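Local coordinates for aspartokinase (PDB 3L76), which probably catalyses the ATP-dependent phosphorylation of the aspartate beta-carboxylate, and binds lysine and threonine in pockets formed by its ACT domains, at residues Met458-Leu462 with Leu512-Trp516; Ile447-Pro453 with Trp516-Val522; Asp67-Ser71 with Glu146-Leu150; Asp156-Ala161 with His214-Ile220; Asp300-Gln304 with Glu387-Thr391. All coordinates share one frame; numbering follows the deposited sequence. Where two conformers were deposited one is given.

How the contacts relate
From the N terminus, contact 3 closes the first loop, bringing helix 63-87 against the end of strand 145-148 within the amino acid kinase region. Contact 4 follows in series and pairs helices 154-166 and 215-224 of the same region; L150 of contact 3 packs on S158 of contact 4. Contact 5 then joins two ACT domains, its centre about 29 Å from that of contact 4. Last comes contact 2, which pairs the first and last strands of a later ACT domain, with contact 1 nested inside its loop. These two share W516 and touch, whereas contacts 1 and 5 come within about 5 Å at their nearest atoms. None of the loops cross.

Contact 1: Met458-Leu462 with Leu512-Trp516; sequences MAAQL and LIKDW. With THR (threonine), chain D.
The indole of W516 meets three side chains of helix 458-462, and most of the contact is apolar. L462 reaches out from the helix toward the end of the indole: its CG lies beside the backbone N (chi1 -65°), which brings both methyls to the far end of the six-membered ring. CD1 and CD2 are each 3.8 Å from W516 CH2, and CD1 lies in the ring plane at its edge. A branched leucine suits this place because its two methyls can both pack at the end of the indole, CD1 in plane and CD2 obliquely. CD2 also reaches toward I513 CG2, while L512 CD2 packs on the backbone oxygen of Q461 at 3.7 Å.

M458 adds a Met-aromatic contact. Its chain bends at chi2, and SD passes obliquely, 4.6 Å from the centroid of the six-membered ring and 49° off the normal. Sulfur is polarisable and its chain flexible, so it can follow the ring without a fixed geometry. This is the first helix of an ACT domain held against the loop that leads into the domain's last strand, with a threonine site at the start of the helix.

Q461 contributes a looser contact, its NE2 lying obliquely 3.6 Å from W516 CZ2. Away from the indole, A459 N donates to OXT of the bound threonine at 3.0 Å and a fairly straight 161°; D454, Q478, N385 and I386 also hydrogen-bond this ligand.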
# COMPACT_ATOMS: atom_id res chain seq x y z
N MET A 458 -18.15 -34.19 29.88
CA MET A 458 -17.03 -33.93 30.79
C MET A 458 -15.80 -33.38 30.06
O MET A 458 -15.30 -32.32 30.42
CB MET A 458 -16.70 -35.17 31.61
CG MET A 458 -17.86 -35.65 32.48
SD MET A 458 -18.34 -34.42 33.73
CE MET A 458 -19.84 -33.79 33.04
N ALA A 459 -15.32 -34.08 29.04
CA ALA A 459 -14.21 -33.59 28.22
C ALA A 459 -14.55 -32.24 27.57
O ALA A 459 -13.69 -31.37 27.45
CB ALA A 459 -13.84 -34.61 27.14
N ALA A 460 -15.78 -32.11 27.10
CA ALA A 460 -16.25 -30.85 26.53
C ALA A 460 -16.01 -29.70 27.49
O ALA A 460 -15.43 -28.68 27.12
CB ALA A 460 -17.74 -30.93 26.16
N GLN A 461 -16.45 -29.88 28.73
CA GLN A 461 -16.37 -28.78 29.69
C GLN A 461 -14.94 -28.43 30.11
O GLN A 461 -14.63 -27.27 30.36
CB GLN A 461 -17.33 -29.00 30.87
CG GLN A 461 -16.70 -29.38 32.19
CD GLN A 461 -17.76 -29.66 33.25
OE1 GLN A 461 -18.93 -29.89 32.92
NE2 GLN A 461 -17.36 -29.63 34.51
N LEU A 462 -14.06 -29.42 30.13
CA LEU A 462 -12.68 -29.19 30.50
C LEU A 462 -11.94 -28.48 29.39
O LEU A 462 -11.19 -27.53 29.61
CB LEU A 462 -11.99 -30.50 30.83
CG LEU A 462 -12.52 -31.23 32.07
CD1 LEU A 462 -12.14 -32.68 32.02
CD2 LEU A 462 -12.04 -30.57 33.36
N LEU A 512 -12.84 -26.61 38.32
CA LEU A 512 -13.84 -27.43 37.65
C LEU A 512 -13.94 -28.85 38.19
O LEU A 512 -14.95 -29.51 37.98
CB LEU A 512 -13.62 -27.46 36.13
CG LEU A 512 -14.01 -26.20 35.36
CD1 LEU A 512 -13.10 -25.06 35.74
CD2 LEU A 512 -13.95 -26.45 33.87
N ILE A 513 -12.90 -29.32 38.87
CA ILE A 513 -12.91 -30.67 39.41
C ILE A 513 -13.19 -30.70 40.92
O ILE A 513 -13.22 -31.78 41.51
CB ILE A 513 -11.57 -31.39 39.14
CG1 ILE A 513 -10.45 -30.74 39.94
CG2 ILE A 513 -11.24 -31.36 37.66
CD1 ILE A 513 -9.13 -31.40 39.76
N LYS A 514 -13.41 -29.54 41.52
CA LYS A 514 -13.44 -29.41 42.98
C LYS A 514 -14.46 -30.33 43.69
O LYS A 514 -14.31 -30.63 44.88
CB LYS A 514 -13.62 -27.95 43.41
N ASP A 515 -15.48 -30.78 42.95
CA ASP A 515 -16.40 -31.79 43.48
C ASP A 515 -16.54 -33.01 42.58
O ASP A 515 -17.63 -33.53 42.39
CB ASP A 515 -17.77 -31.20 43.80
CG ASP A 515 -17.91 -29.76 43.37
OD1 ASP A 515 -18.15 -29.52 42.17
OD2 ASP A 515 -17.79 -28.88 44.24
N TRP A 516 -15.42 -33.45 42.00
CA TRP A 516 -15.35 -34.77 41.40
C TRP A 516 -14.60 -35.67 42.38
O TRP A 516 -13.47 -35.37 42.73
CB TRP A 516 -14.61 -34.72 40.06
CG TRP A 516 -15.34 -34.04 38.96
CD1 TRP A 516 -16.62 -33.58 38.99
CD2 TRP A 516 -14.84 -33.75 37.65
NE1 TRP A 516 -16.95 -33.01 37.78
CE2 TRP A 516 -15.87 -33.10 36.94
CE3 TRP A 516 -13.62 -33.96 37.01
CZ2 TRP A 516 -15.72 -32.67 35.63
CZ3 TRP A 516 -13.46 -33.52 35.70
CH2 TRP A 516 -14.51 -32.88 35.03
N THR D . -16.62 -39.91 28.81
CA THR D . -16.33 -38.49 29.05
C THR D . -17.03 -37.65 28.00
O THR D . -17.57 -38.19 27.01
CB THR D . -14.83 -38.18 29.02
OG1 THR D . -14.30 -38.52 27.73
CG2 THR D . -14.09 -38.96 30.13
OXT THR D . -17.05 -36.42 28.13

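Contact 2: Ile447-Pro453 with Trp516-Val522; sequences IAIRHVP and WLDAAIV
Strands 447-453 and 520-522 run antiparallel, their axes 4.7 Å apart at 160°, as the first and last strands of an ACT domain's ferredoxin-like βαββαβ fold. A448 and V522 form a hydrogen-bonded pair, with both N-to-O distances 3.0 Å. I449 and I521 form the next, non-hydrogen-bonded pair. At R450 with A520 the ladder frays: R450 N reaches A520 O at 2.8 Å, but the return bond is weak. A type II turn from W516 to A519 leads into the strand, with D518 in its positive-phi position.

I447 and I521 pack beneath helix 499-512, and I449 on I513 in the loop beyond it; beta-branched residues suit a strand. R450 lies on the other face with A448, A520 and V522; its guanidinium leads away to a salt bridge with D492 and a hydrogen bond to H307 O. D518 O lies at the edge of the H451 ring, near its plane. P453, rigid and flat-sided, covers one face of the indole: its CD sits 3.6 Å from the centroid of the six-membered W516 ring, 18° off the normal, a CH-pi contact.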
# COMPACT_ATOMS: atom_id res chain seq x y z
N ILE A 447 -0.12 -32.49 31.10
CA ILE A 447 -1.05 -32.22 32.17
C ILE A 447 -2.13 -33.28 32.16
O ILE A 447 -2.80 -33.48 31.15
CB ILE A 447 -1.71 -30.84 32.05
CG1 ILE A 447 -0.65 -29.74 31.96
CG2 ILE A 447 -2.64 -30.58 33.24
CD1 ILE A 447 -1.24 -28.36 31.89
N ALA A 448 -2.30 -33.97 33.28
CA ALA A 448 -3.30 -35.01 33.36
C ALA A 448 -4.33 -34.64 34.38
O ALA A 448 -4.03 -34.11 35.45
CB ALA A 448 -2.68 -36.35 33.70
N ILE A 449 -5.57 -34.93 34.04
CA ILE A 449 -6.62 -34.77 35.00
C ILE A 449 -7.18 -36.15 35.39
O ILE A 449 -7.84 -36.83 34.62
CB ILE A 449 -7.63 -33.66 34.54
CG1 ILE A 449 -9.06 -34.07 34.81
CG2 ILE A 449 -7.39 -33.22 33.09
CD1 ILE A 449 -9.42 -33.99 36.27
N ARG A 450 -6.84 -36.56 36.61
CA ARG A 450 -7.22 -37.88 37.14
C ARG A 450 -8.72 -37.96 37.44
O ARG A 450 -9.29 -37.04 38.01
CB ARG A 450 -6.45 -38.19 38.42
CG ARG A 450 -4.92 -38.25 38.33
CD ARG A 450 -4.42 -39.57 37.81
NE ARG A 450 -2.97 -39.68 37.90
CZ ARG A 450 -2.28 -40.67 37.36
NH1 ARG A 450 -2.91 -41.62 36.68
NH2 ARG A 450 -0.96 -40.72 37.48
N HIS A 451 -9.34 -39.07 37.05
CA HIS A 451 -10.69 -39.39 37.49
C HIS A 451 -11.81 -38.51 36.96
O HIS A 451 -12.64 -38.02 37.73
CB HIS A 451 -10.76 -39.45 39.03
CG HIS A 451 -10.04 -40.62 39.61
ND1 HIS A 451 -9.89 -41.80 38.92
CD2 HIS A 451 -9.44 -40.79 40.80
CE1 HIS A 451 -9.22 -42.66 39.67
NE2 HIS A 451 -8.93 -42.07 40.82
N VAL A 452 -11.86 -38.32 35.65
CA VAL A 452 -12.95 -37.58 35.04
C VAL A 452 -14.13 -38.53 34.96
O VAL A 452 -13.99 -39.65 34.45
CB VAL A 452 -12.58 -37.06 33.62
CG1 VAL A 452 -13.76 -36.37 32.96
CG2 VAL A 452 -11.40 -36.11 33.69
N PRO A 453 -15.29 -38.10 35.49
CA PRO A 453 -16.51 -38.91 35.39
C PRO A 453 -16.76 -39.33 33.95
O PRO A 453 -16.79 -38.49 33.05
CB PRO A 453 -17.61 -37.94 35.85
CG PRO A 453 -16.91 -36.97 36.75
CD PRO A 453 -15.52 -36.81 36.15
N TRP A 516 -15.42 -33.45 42.00
CA TRP A 516 -15.35 -34.77 41.40
C TRP A 516 -14.60 -35.67 42.38
O TRP A 516 -13.47 -35.37 42.73
CB TRP A 516 -14.61 -34.72 40.06
CG TRP A 516 -15.34 -34.04 38.96
CD1 TRP A 516 -16.62 -33.58 38.99
CD2 TRP A 516 -14.84 -33.75 37.65
NE1 TRP A 516 -16.95 -33.01 37.78
CE2 TRP A 516 -15.87 -33.10 36.94
CE3 TRP A 516 -13.62 -33.96 37.01
CZ2 TRP A 516 -15.72 -32.67 35.63
CZ3 TRP A 516 -13.46 -33.52 35.70
CH2 TRP A 516 -14.51 -32.88 35.03
N LEU A 517 -15.23 -36.75 42.82
CA LEU A 517 -14.57 -37.67 43.75
C LEU A 517 -13.17 -38.07 43.28
O LEU A 517 -13.02 -38.62 42.19
CB LEU A 517 -15.42 -38.93 43.93
CG LEU A 517 -15.22 -39.86 45.15
CD1 LEU A 517 -15.48 -41.35 44.84
CD2 LEU A 517 -13.96 -39.64 46.04
N ASP A 518 -12.16 -37.77 44.09
CA ASP A 518 -10.78 -38.17 43.78
C ASP A 518 -10.18 -37.58 42.51
O ASP A 518 -9.15 -38.06 42.03
CB ASP A 518 -10.65 -39.69 43.72
CG ASP A 518 -10.82 -40.35 45.07
OD1 ASP A 518 -11.22 -41.54 45.10
OD2 ASP A 518 -10.56 -39.69 46.10
N ALA A 519 -10.81 -36.56 41.93
CA ALA A 519 -10.24 -35.91 40.77
C ALA A 519 -8.96 -35.19 41.19
O ALA A 519 -8.75 -34.90 42.36
CB ALA A 519 -11.23 -34.95 40.14
N ALA A 520 -8.10 -34.89 40.23
CA ALA A 520 -6.84 -34.25 40.55
C ALA A 520 -6.16 -33.76 39.29
O ALA A 520 -6.39 -34.31 38.21
CB ALA A 520 -5.93 -35.20 41.30
N ILE A 521 -5.33 -32.73 39.43
CA ILE A 521 -4.57 -32.20 38.30
C ILE A 521 -3.10 -32.31 38.61
O ILE A 521 -2.65 -31.84 39.64
CB ILE A 521 -4.91 -30.73 38.00
CG1 ILE A 521 -6.35 -30.61 37.51
CG2 ILE A 521 -3.97 -30.16 36.94
CD1 ILE A 521 -6.73 -29.22 37.21
N VAL A 522 -2.36 -32.93 37.70
CA VAL A 522 -0.93 -33.08 37.88
C VAL A 522 -0.20 -32.70 36.60
O VAL A 522 -0.52 -33.20 35.52
CB VAL A 522 -0.55 -34.51 38.32
CG1 VAL A 522 -1.38 -35.56 37.58
CG2 VAL A 522 0.94 -34.75 38.11

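Contact 3: Asp67-Ser71 with Glu146-Leu150; sequences DMLLS and EITTL
The hydroxyl oxygen OG of S71 is hydrogen-bonded within its own helix to Q75 NE2 and, across the contact, touches the I147 methyl CG2 at 3.5 Å. S71 belongs to helix 63-87 of the amino acid kinase fold, which packs across the end of strand 145-148, just after the corner at E146 and I147. The backbones come close here, with M68 CA 5.0 Å from T148 CA, and S71 is small enough to let the chain pass. S71 N donates to D67 O at 2.8 Å, closing one helical turn and presenting both residues to the chain at 147-149.

Van der Waals contact does most of the joining. D67 CB rests against T148 CB at 3.8 Å, a fit between the aliphatic parts of two polar residues. Beyond it, D67 OD1 lies 3.4 Å from T149 O; both are acceptors, so this is no hydrogen bond. The contact borders the partner subunit, where I147 packs on I147 of the second subunit and L69 on its A79.

T149 uses its two branches differently. Replacing it with an alanine removes both and would probably leave a gap over S71, its turn less firmly covered. With chi1 at 58°, OG1 turns toward the D67 side of the helix, and CG2 packs on S71 CA and CB, the side chains meeting at 3.7 Å from T149 CG2 to S71 CB.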
# COMPACT_ATOMS: atom_id res chain seq x y z
N ASP A 67 -5.06 -5.94 7.11
CA ASP A 67 -5.00 -6.60 5.81
C ASP A 67 -4.54 -5.64 4.70
O ASP A 67 -3.62 -5.97 3.94
CB ASP A 67 -6.35 -7.22 5.45
CG ASP A 67 -6.58 -8.56 6.13
OD1 ASP A 67 -5.67 -9.42 6.08
OD2 ASP A 67 -7.67 -8.75 6.71
N MET A 68 -5.18 -4.48 4.63
CA MET A 68 -4.75 -3.42 3.72
C MET A 68 -3.26 -3.13 3.91
O MET A 68 -2.46 -3.24 2.97
CB MET A 68 -5.55 -2.13 3.94
CG MET A 68 -5.02 -0.92 3.15
SD MET A 68 -5.96 0.62 3.39
CE MET A 68 -6.35 0.49 5.14
N LEU A 69 -2.90 -2.78 5.14
CA LEU A 69 -1.52 -2.47 5.47
C LEU A 69 -0.56 -3.54 4.94
O LEU A 69 0.37 -3.26 4.19
CB LEU A 69 -1.37 -2.33 6.98
CG LEU A 69 -0.15 -1.57 7.49
CD1 LEU A 69 -0.20 -1.54 9.00
CD2 LEU A 69 1.13 -2.23 7.02
N LEU A 70 -0.82 -4.78 5.34
CA LEU A 70 0.04 -5.90 4.98
C LEU A 70 0.03 -6.17 3.48
O LEU A 70 1.00 -6.69 2.92
CB LEU A 70 -0.35 -7.16 5.79
CG LEU A 70 0.28 -7.30 7.19
CD1 LEU A 70 -0.26 -6.27 8.20
CD2 LEU A 70 0.10 -8.72 7.72
N SER A 71 -1.06 -5.80 2.83
CA SER A 71 -1.19 -5.94 1.38
C SER A 71 -0.21 -5.08 0.59
O SER A 71 0.12 -5.40 -0.55
CB SER A 71 -2.61 -5.60 0.93
OG SER A 71 -2.60 -5.07 -0.38
N GLU A 146 -10.64 -2.79 -1.43
CA GLU A 146 -10.18 -2.93 -2.82
C GLU A 146 -9.01 -3.92 -3.00
O GLU A 146 -8.97 -4.66 -3.98
CB GLU A 146 -9.86 -1.57 -3.45
CG GLU A 146 -11.08 -0.66 -3.62
CD GLU A 146 -12.05 -1.13 -4.70
OE1 GLU A 146 -11.72 -2.09 -5.44
OE2 GLU A 146 -13.14 -0.54 -4.82
N ILE A 147 -8.06 -3.91 -2.07
CA ILE A 147 -6.96 -4.88 -2.07
C ILE A 147 -6.60 -5.33 -0.65
O ILE A 147 -6.26 -4.52 0.22
CB ILE A 147 -5.68 -4.34 -2.76
CG1 ILE A 147 -6.01 -3.50 -3.99
CG2 ILE A 147 -4.76 -5.49 -3.14
CD1 ILE A 147 -4.80 -2.90 -4.66
N THR A 148 -6.68 -6.64 -0.41
CA THR A 148 -6.23 -7.22 0.85
C THR A 148 -5.54 -8.55 0.61
O THR A 148 -5.68 -9.15 -0.45
CB THR A 148 -7.40 -7.46 1.82
OG1 THR A 148 -8.36 -8.32 1.21
CG2 THR A 148 -8.05 -6.13 2.20
N THR A 149 -4.79 -8.99 1.60
CA THR A 149 -4.15 -10.29 1.53
C THR A 149 -4.92 -11.29 2.39
O THR A 149 -5.89 -10.92 3.06
CB THR A 149 -2.70 -10.19 2.00
OG1 THR A 149 -2.66 -9.69 3.35
CG2 THR A 149 -1.93 -9.25 1.10
N LEU A 150 -4.49 -12.55 2.36
CA LEU A 150 -5.19 -13.61 3.10
C LEU A 150 -4.61 -13.86 4.49
O LEU A 150 -5.15 -14.66 5.25
CB LEU A 150 -5.19 -14.92 2.31
CG LEU A 150 -5.79 -14.87 0.90
CD1 LEU A 150 -5.69 -16.24 0.23
CD2 LEU A 150 -7.23 -14.40 0.95

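Contact 4: Asp156-Ala161 with His214-Ile220; sequences DTSAVA and HPRAVEI
A single carboxylate oxygen, OD2 of D156, receives two N-H groups of H214. H214 ND1 donates to OD2 at 2.8 Å and a nearly straight 163°, whereas H214 N makes a weak bond to it at 3.1 Å. The oxygen lies in the imidazole plane, yet the ring nitrogen meets it from above the carboxylate plane, 37° out. Two conformers of H214 were modelled, so the ring bond is described for one and is less certain than the distance suggests. Replacing D156 with an alanine takes OD2 away and would probably leave H214 N and ND1 without their shared acceptor and the imidazole freer to turn.

H214 occupies the N-cap position of helix 215-220, and the rest of the contact runs down the two helices. The backbones come nearest at A217, whose CA is 4.6 Å from T157 CA; its methyl CB lies 3.7 Å from D156 O. A small residue suits this place because a longer side chain would meet the opposing backbone. V160 and I220 fill the next turn with methyl-to-methyl contact, CG1 on CG2. T157 CG2, anti to its own nitrogen, reaches I220 CD1 at 4.0 Å, while its OG1 packs on R216 CG.

The helix axes are 8.4 Å apart and only 11° from parallel. Helices 154-166 and 215-224 lead into strands 170-175 and 228-232, themselves parallel neighbours, as in the alpha/beta sandwich of the amino acid kinase fold.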
# COMPACT_ATOMS: atom_id res chain seq x y z
N ASP A 156 1.27 -18.91 0.08
CA ASP A 156 1.19 -20.34 -0.27
C ASP A 156 -0.22 -20.74 -0.70
O ASP A 156 -0.43 -21.43 -1.70
CB ASP A 156 1.56 -21.20 0.94
CG ASP A 156 2.98 -21.01 1.37
OD1 ASP A 156 3.80 -20.58 0.54
OD2 ASP A 156 3.28 -21.30 2.54
N THR A 157 -1.20 -20.32 0.10
CA THR A 157 -2.59 -20.68 -0.16
C THR A 157 -3.10 -20.05 -1.44
O THR A 157 -3.82 -20.70 -2.20
CB THR A 157 -3.51 -20.28 1.01
OG1 THR A 157 -3.35 -21.21 2.10
CG2 THR A 157 -4.96 -20.24 0.54
N SER A 158 -2.75 -18.78 -1.67
CA SER A 158 -3.15 -18.10 -2.89
C SER A 158 -2.63 -18.87 -4.08
O SER A 158 -3.36 -19.13 -5.03
CB SER A 158 -2.63 -16.66 -2.93
OG SER A 158 -3.21 -15.87 -1.91
N ALA A 159 -1.36 -19.24 -4.01
CA ALA A 159 -0.71 -19.92 -5.13
C ALA A 159 -1.42 -21.21 -5.50
O ALA A 159 -1.75 -21.44 -6.66
CB ALA A 159 0.74 -20.20 -4.80
N VAL A 160 -1.66 -22.05 -4.50
CA VAL A 160 -2.34 -23.31 -4.73
C VAL A 160 -3.76 -23.09 -5.24
O VAL A 160 -4.16 -23.69 -6.24
CB VAL A 160 -2.34 -24.22 -3.47
CG1 VAL A 160 -3.27 -25.39 -3.66
CG2 VAL A 160 -0.92 -24.73 -3.18
N ALA A 161 -4.53 -22.23 -4.57
CA ALA A 161 -5.88 -21.87 -5.02
C ALA A 161 -5.90 -21.41 -6.48
O ALA A 161 -6.85 -21.69 -7.22
CB ALA A 161 -6.49 -20.81 -4.13
N HIS A 214 2.80 -23.72 4.34
CA HIS A 214 1.62 -23.67 5.18
C HIS A 214 0.70 -24.87 4.94
O HIS A 214 0.26 -25.15 3.83
CB HIS A 214 0.90 -22.33 5.02
CG HIS A 214 1.60 -21.19 5.70
ND1 HIS A 214 2.58 -20.44 5.09
CD2 HIS A 214 1.48 -20.69 6.96
CE1 HIS A 214 3.03 -19.52 5.93
NE2 HIS A 214 2.37 -19.65 7.07
N PRO A 215 0.44 -25.62 6.03
CA PRO A 215 -0.40 -26.83 5.97
C PRO A 215 -1.70 -26.65 5.17
O PRO A 215 -2.07 -27.57 4.43
CB PRO A 215 -0.69 -27.12 7.45
CG PRO A 215 0.55 -26.67 8.13
CD PRO A 215 1.01 -25.43 7.38
N ARG A 216 -2.37 -25.51 5.31
CA ARG A 216 -3.64 -25.27 4.63
C ARG A 216 -3.49 -25.39 3.11
O ARG A 216 -4.40 -25.83 2.42
CB ARG A 216 -4.23 -23.90 4.99
CG ARG A 216 -5.51 -23.52 4.23
CD ARG A 216 -6.68 -23.30 5.18
NE ARG A 216 -6.21 -22.85 6.49
CZ ARG A 216 -6.96 -22.79 7.59
NH1 ARG A 216 -8.24 -23.14 7.54
NH2 ARG A 216 -6.44 -22.38 8.73
N ALA A 217 -2.31 -25.02 2.62
CA ALA A 217 -2.04 -25.04 1.19
C ALA A 217 -1.76 -26.46 0.66
O ALA A 217 -2.22 -26.84 -0.43
CB ALA A 217 -0.88 -24.10 0.87
N VAL A 218 -1.00 -27.23 1.42
CA VAL A 218 -0.77 -28.62 1.03
C VAL A 218 -2.10 -29.39 1.04
O VAL A 218 -2.31 -30.27 0.20
CB VAL A 218 0.35 -29.31 1.85
CG1 VAL A 218 0.26 -28.91 3.29
CG2 VAL A 218 0.26 -30.81 1.72
N GLU A 219 -2.99 -29.03 1.96
CA GLU A 219 -4.31 -29.64 2.04
C GLU A 219 -5.22 -29.24 0.88
O GLU A 219 -6.05 -30.03 0.42
CB GLU A 219 -4.96 -29.32 3.38
CG GLU A 219 -6.43 -29.76 3.51
CD GLU A 219 -6.95 -29.51 4.91
OE1 GLU A 219 -6.75 -30.38 5.80
OE2 GLU A 219 -7.53 -28.42 5.13
N ILE A 220 -5.09 -28.01 0.40
CA ILE A 220 -5.85 -27.58 -0.77
C ILE A 220 -5.34 -28.34 -1.98
O ILE A 220 -6.13 -28.88 -2.75
CB ILE A 220 -5.81 -26.07 -0.97
CG1 ILE A 220 -6.71 -25.38 0.06
CG2 ILE A 220 -6.29 -25.69 -2.36
CD1 ILE A 220 -6.36 -23.93 0.27

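Contact 5: Asp300-Gln304 with Glu387-Thr391; sequences DLIIQ and EMIST. With THR (threonine), chain C; LYS (lysine), chain E.
Between the effector pockets of neighbouring ACT domains, L301 and I303 press their side chains against M388 and S390. I303 has the largest share of the contact. Its CG1 stands beside the backbone N (chi1 -50°), which sends CD1 across to M388 CB at 3.8 Å and to S390 CB at 3.9 Å; its other branch, CG2, meets I389 O. L301, two residues earlier, brings CD2 to the same S390 CB. Isoleucine and leucine suit this buried seam, and a small serine leaves room for both. The hydroxyl S390 OG is satisfied by T563 O. E387 and M388 both face V399, a classic beta bulge.

The ends of 300-304 serve two ligands. D300 O accepts a hydrogen bond from the bound lysine NZ at 2.7 Å, and I302 CD1 packs along that ligand's chain. Q304 OE1 accepts the threonine OG1 at 2.7 Å, while its NE2 returns a weak bond to the same oxygen. The amide is held in orientation by I558 O and E559 O, both taking NE2. Threonine and lysine are thus both bound along one short segment, an example of the effector sites at ACT-ACT interfaces by which aspartokinases are regulated.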
# COMPACT_ATOMS: atom_id res chain seq x y z
N ASP A 300 -4.42 -50.57 13.96
CA ASP A 300 -4.83 -49.19 13.73
C ASP A 300 -4.50 -48.27 14.91
O ASP A 300 -3.41 -47.74 14.98
CB ASP A 300 -6.33 -49.10 13.45
CG ASP A 300 -6.78 -47.67 13.17
OD1 ASP A 300 -5.92 -46.88 12.76
OD2 ASP A 300 -7.97 -47.35 13.37
N LEU A 301 -5.46 -48.06 15.81
CA LEU A 301 -5.25 -47.24 17.00
C LEU A 301 -4.30 -47.87 18.02
O LEU A 301 -4.40 -49.06 18.35
CB LEU A 301 -6.58 -46.90 17.68
CG LEU A 301 -7.49 -45.82 17.09
CD1 LEU A 301 -8.89 -45.96 17.64
CD2 LEU A 301 -6.93 -44.42 17.36
N ILE A 302 -3.37 -47.07 18.53
CA ILE A 302 -2.65 -47.42 19.74
C ILE A 302 -2.77 -46.26 20.73
O ILE A 302 -2.33 -45.13 20.46
CB ILE A 302 -1.17 -47.77 19.48
CG1 ILE A 302 -1.07 -48.86 18.42
CG2 ILE A 302 -0.47 -48.20 20.79
CD1 ILE A 302 0.36 -49.27 18.12
N ILE A 303 -3.39 -46.54 21.87
CA ILE A 303 -3.63 -45.52 22.88
C ILE A 303 -3.05 -45.91 24.25
O ILE A 303 -3.38 -46.95 24.82
CB ILE A 303 -5.14 -45.21 23.01
CG1 ILE A 303 -5.75 -44.94 21.62
CG2 ILE A 303 -5.39 -44.05 23.97
CD1 ILE A 303 -7.21 -44.55 21.66
N GLN A 304 -2.15 -45.09 24.75
CA GLN A 304 -1.66 -45.27 26.10
C GLN A 304 -1.59 -43.94 26.83
O GLN A 304 -0.73 -43.10 26.53
CB GLN A 304 -0.29 -45.94 26.09
CG GLN A 304 0.28 -46.17 27.49
CD GLN A 304 1.70 -46.68 27.45
OE1 GLN A 304 1.99 -47.75 26.88
NE2 GLN A 304 2.60 -45.91 28.04
N GLU A 387 -15.34 -42.71 24.75
CA GLU A 387 -14.67 -43.78 25.47
C GLU A 387 -13.17 -43.59 25.43
O GLU A 387 -12.52 -43.55 26.47
CB GLU A 387 -15.07 -45.14 24.91
CG GLU A 387 -16.55 -45.42 25.04
CD GLU A 387 -16.94 -46.84 24.64
OE1 GLU A 387 -16.04 -47.69 24.48
OE2 GLU A 387 -18.16 -47.08 24.48
N MET A 388 -12.62 -43.47 24.24
CA MET A 388 -11.20 -43.23 24.09
C MET A 388 -10.90 -42.02 23.19
O MET A 388 -11.74 -41.61 22.39
CB MET A 388 -10.53 -44.48 23.54
CG MET A 388 -10.57 -45.66 24.50
SD MET A 388 -9.31 -46.89 24.12
CE MET A 388 -9.95 -47.57 22.59
N ILE A 389 -9.69 -41.48 23.32
CA ILE A 389 -9.26 -40.32 22.54
C ILE A 389 -7.81 -40.41 22.12
O ILE A 389 -6.95 -40.75 22.93
CB ILE A 389 -9.46 -38.97 23.32
CG1 ILE A 389 -10.89 -38.81 23.81
CG2 ILE A 389 -9.11 -37.76 22.42
CD1 ILE A 389 -11.09 -37.64 24.74
N SER A 390 -7.55 -40.06 20.87
CA SER A 390 -6.20 -40.08 20.32
C SER A 390 -6.02 -38.96 19.29
O SER A 390 -6.79 -38.87 18.31
CB SER A 390 -5.93 -41.43 19.66
OG SER A 390 -4.60 -41.52 19.18
N THR A 391 -5.02 -38.11 19.52
CA THR A 391 -4.69 -37.06 18.57
C THR A 391 -3.44 -37.33 17.72
O THR A 391 -2.48 -37.96 18.16
CB THR A 391 -4.53 -35.68 19.24
OG1 THR A 391 -3.54 -35.76 20.28
CG2 THR A 391 -5.85 -35.23 19.82
N THR C . 6.43 -47.88 29.75
CA THR C . 6.24 -49.11 28.96
C THR C . 7.29 -49.24 27.86
O THR C . 8.12 -48.34 27.67
CB THR C . 4.82 -49.21 28.36
OG1 THR C . 4.60 -48.11 27.47
CG2 THR C . 3.79 -49.15 29.48
OXT THR C . 7.32 -50.27 27.16
N LYS E . -0.47 -50.34 11.25
CA LYS E . 0.87 -50.21 11.81
C LYS E . 1.21 -51.45 12.65
O LYS E . 0.37 -52.35 12.83
CB LYS E . 1.00 -48.92 12.63
CG LYS E . -0.04 -48.76 13.76
CD LYS E . 0.17 -47.44 14.53
CE LYS E . -0.34 -46.23 13.75
NZ LYS E . -1.78 -46.43 13.35
OXT LYS E . 2.33 -51.59 13.14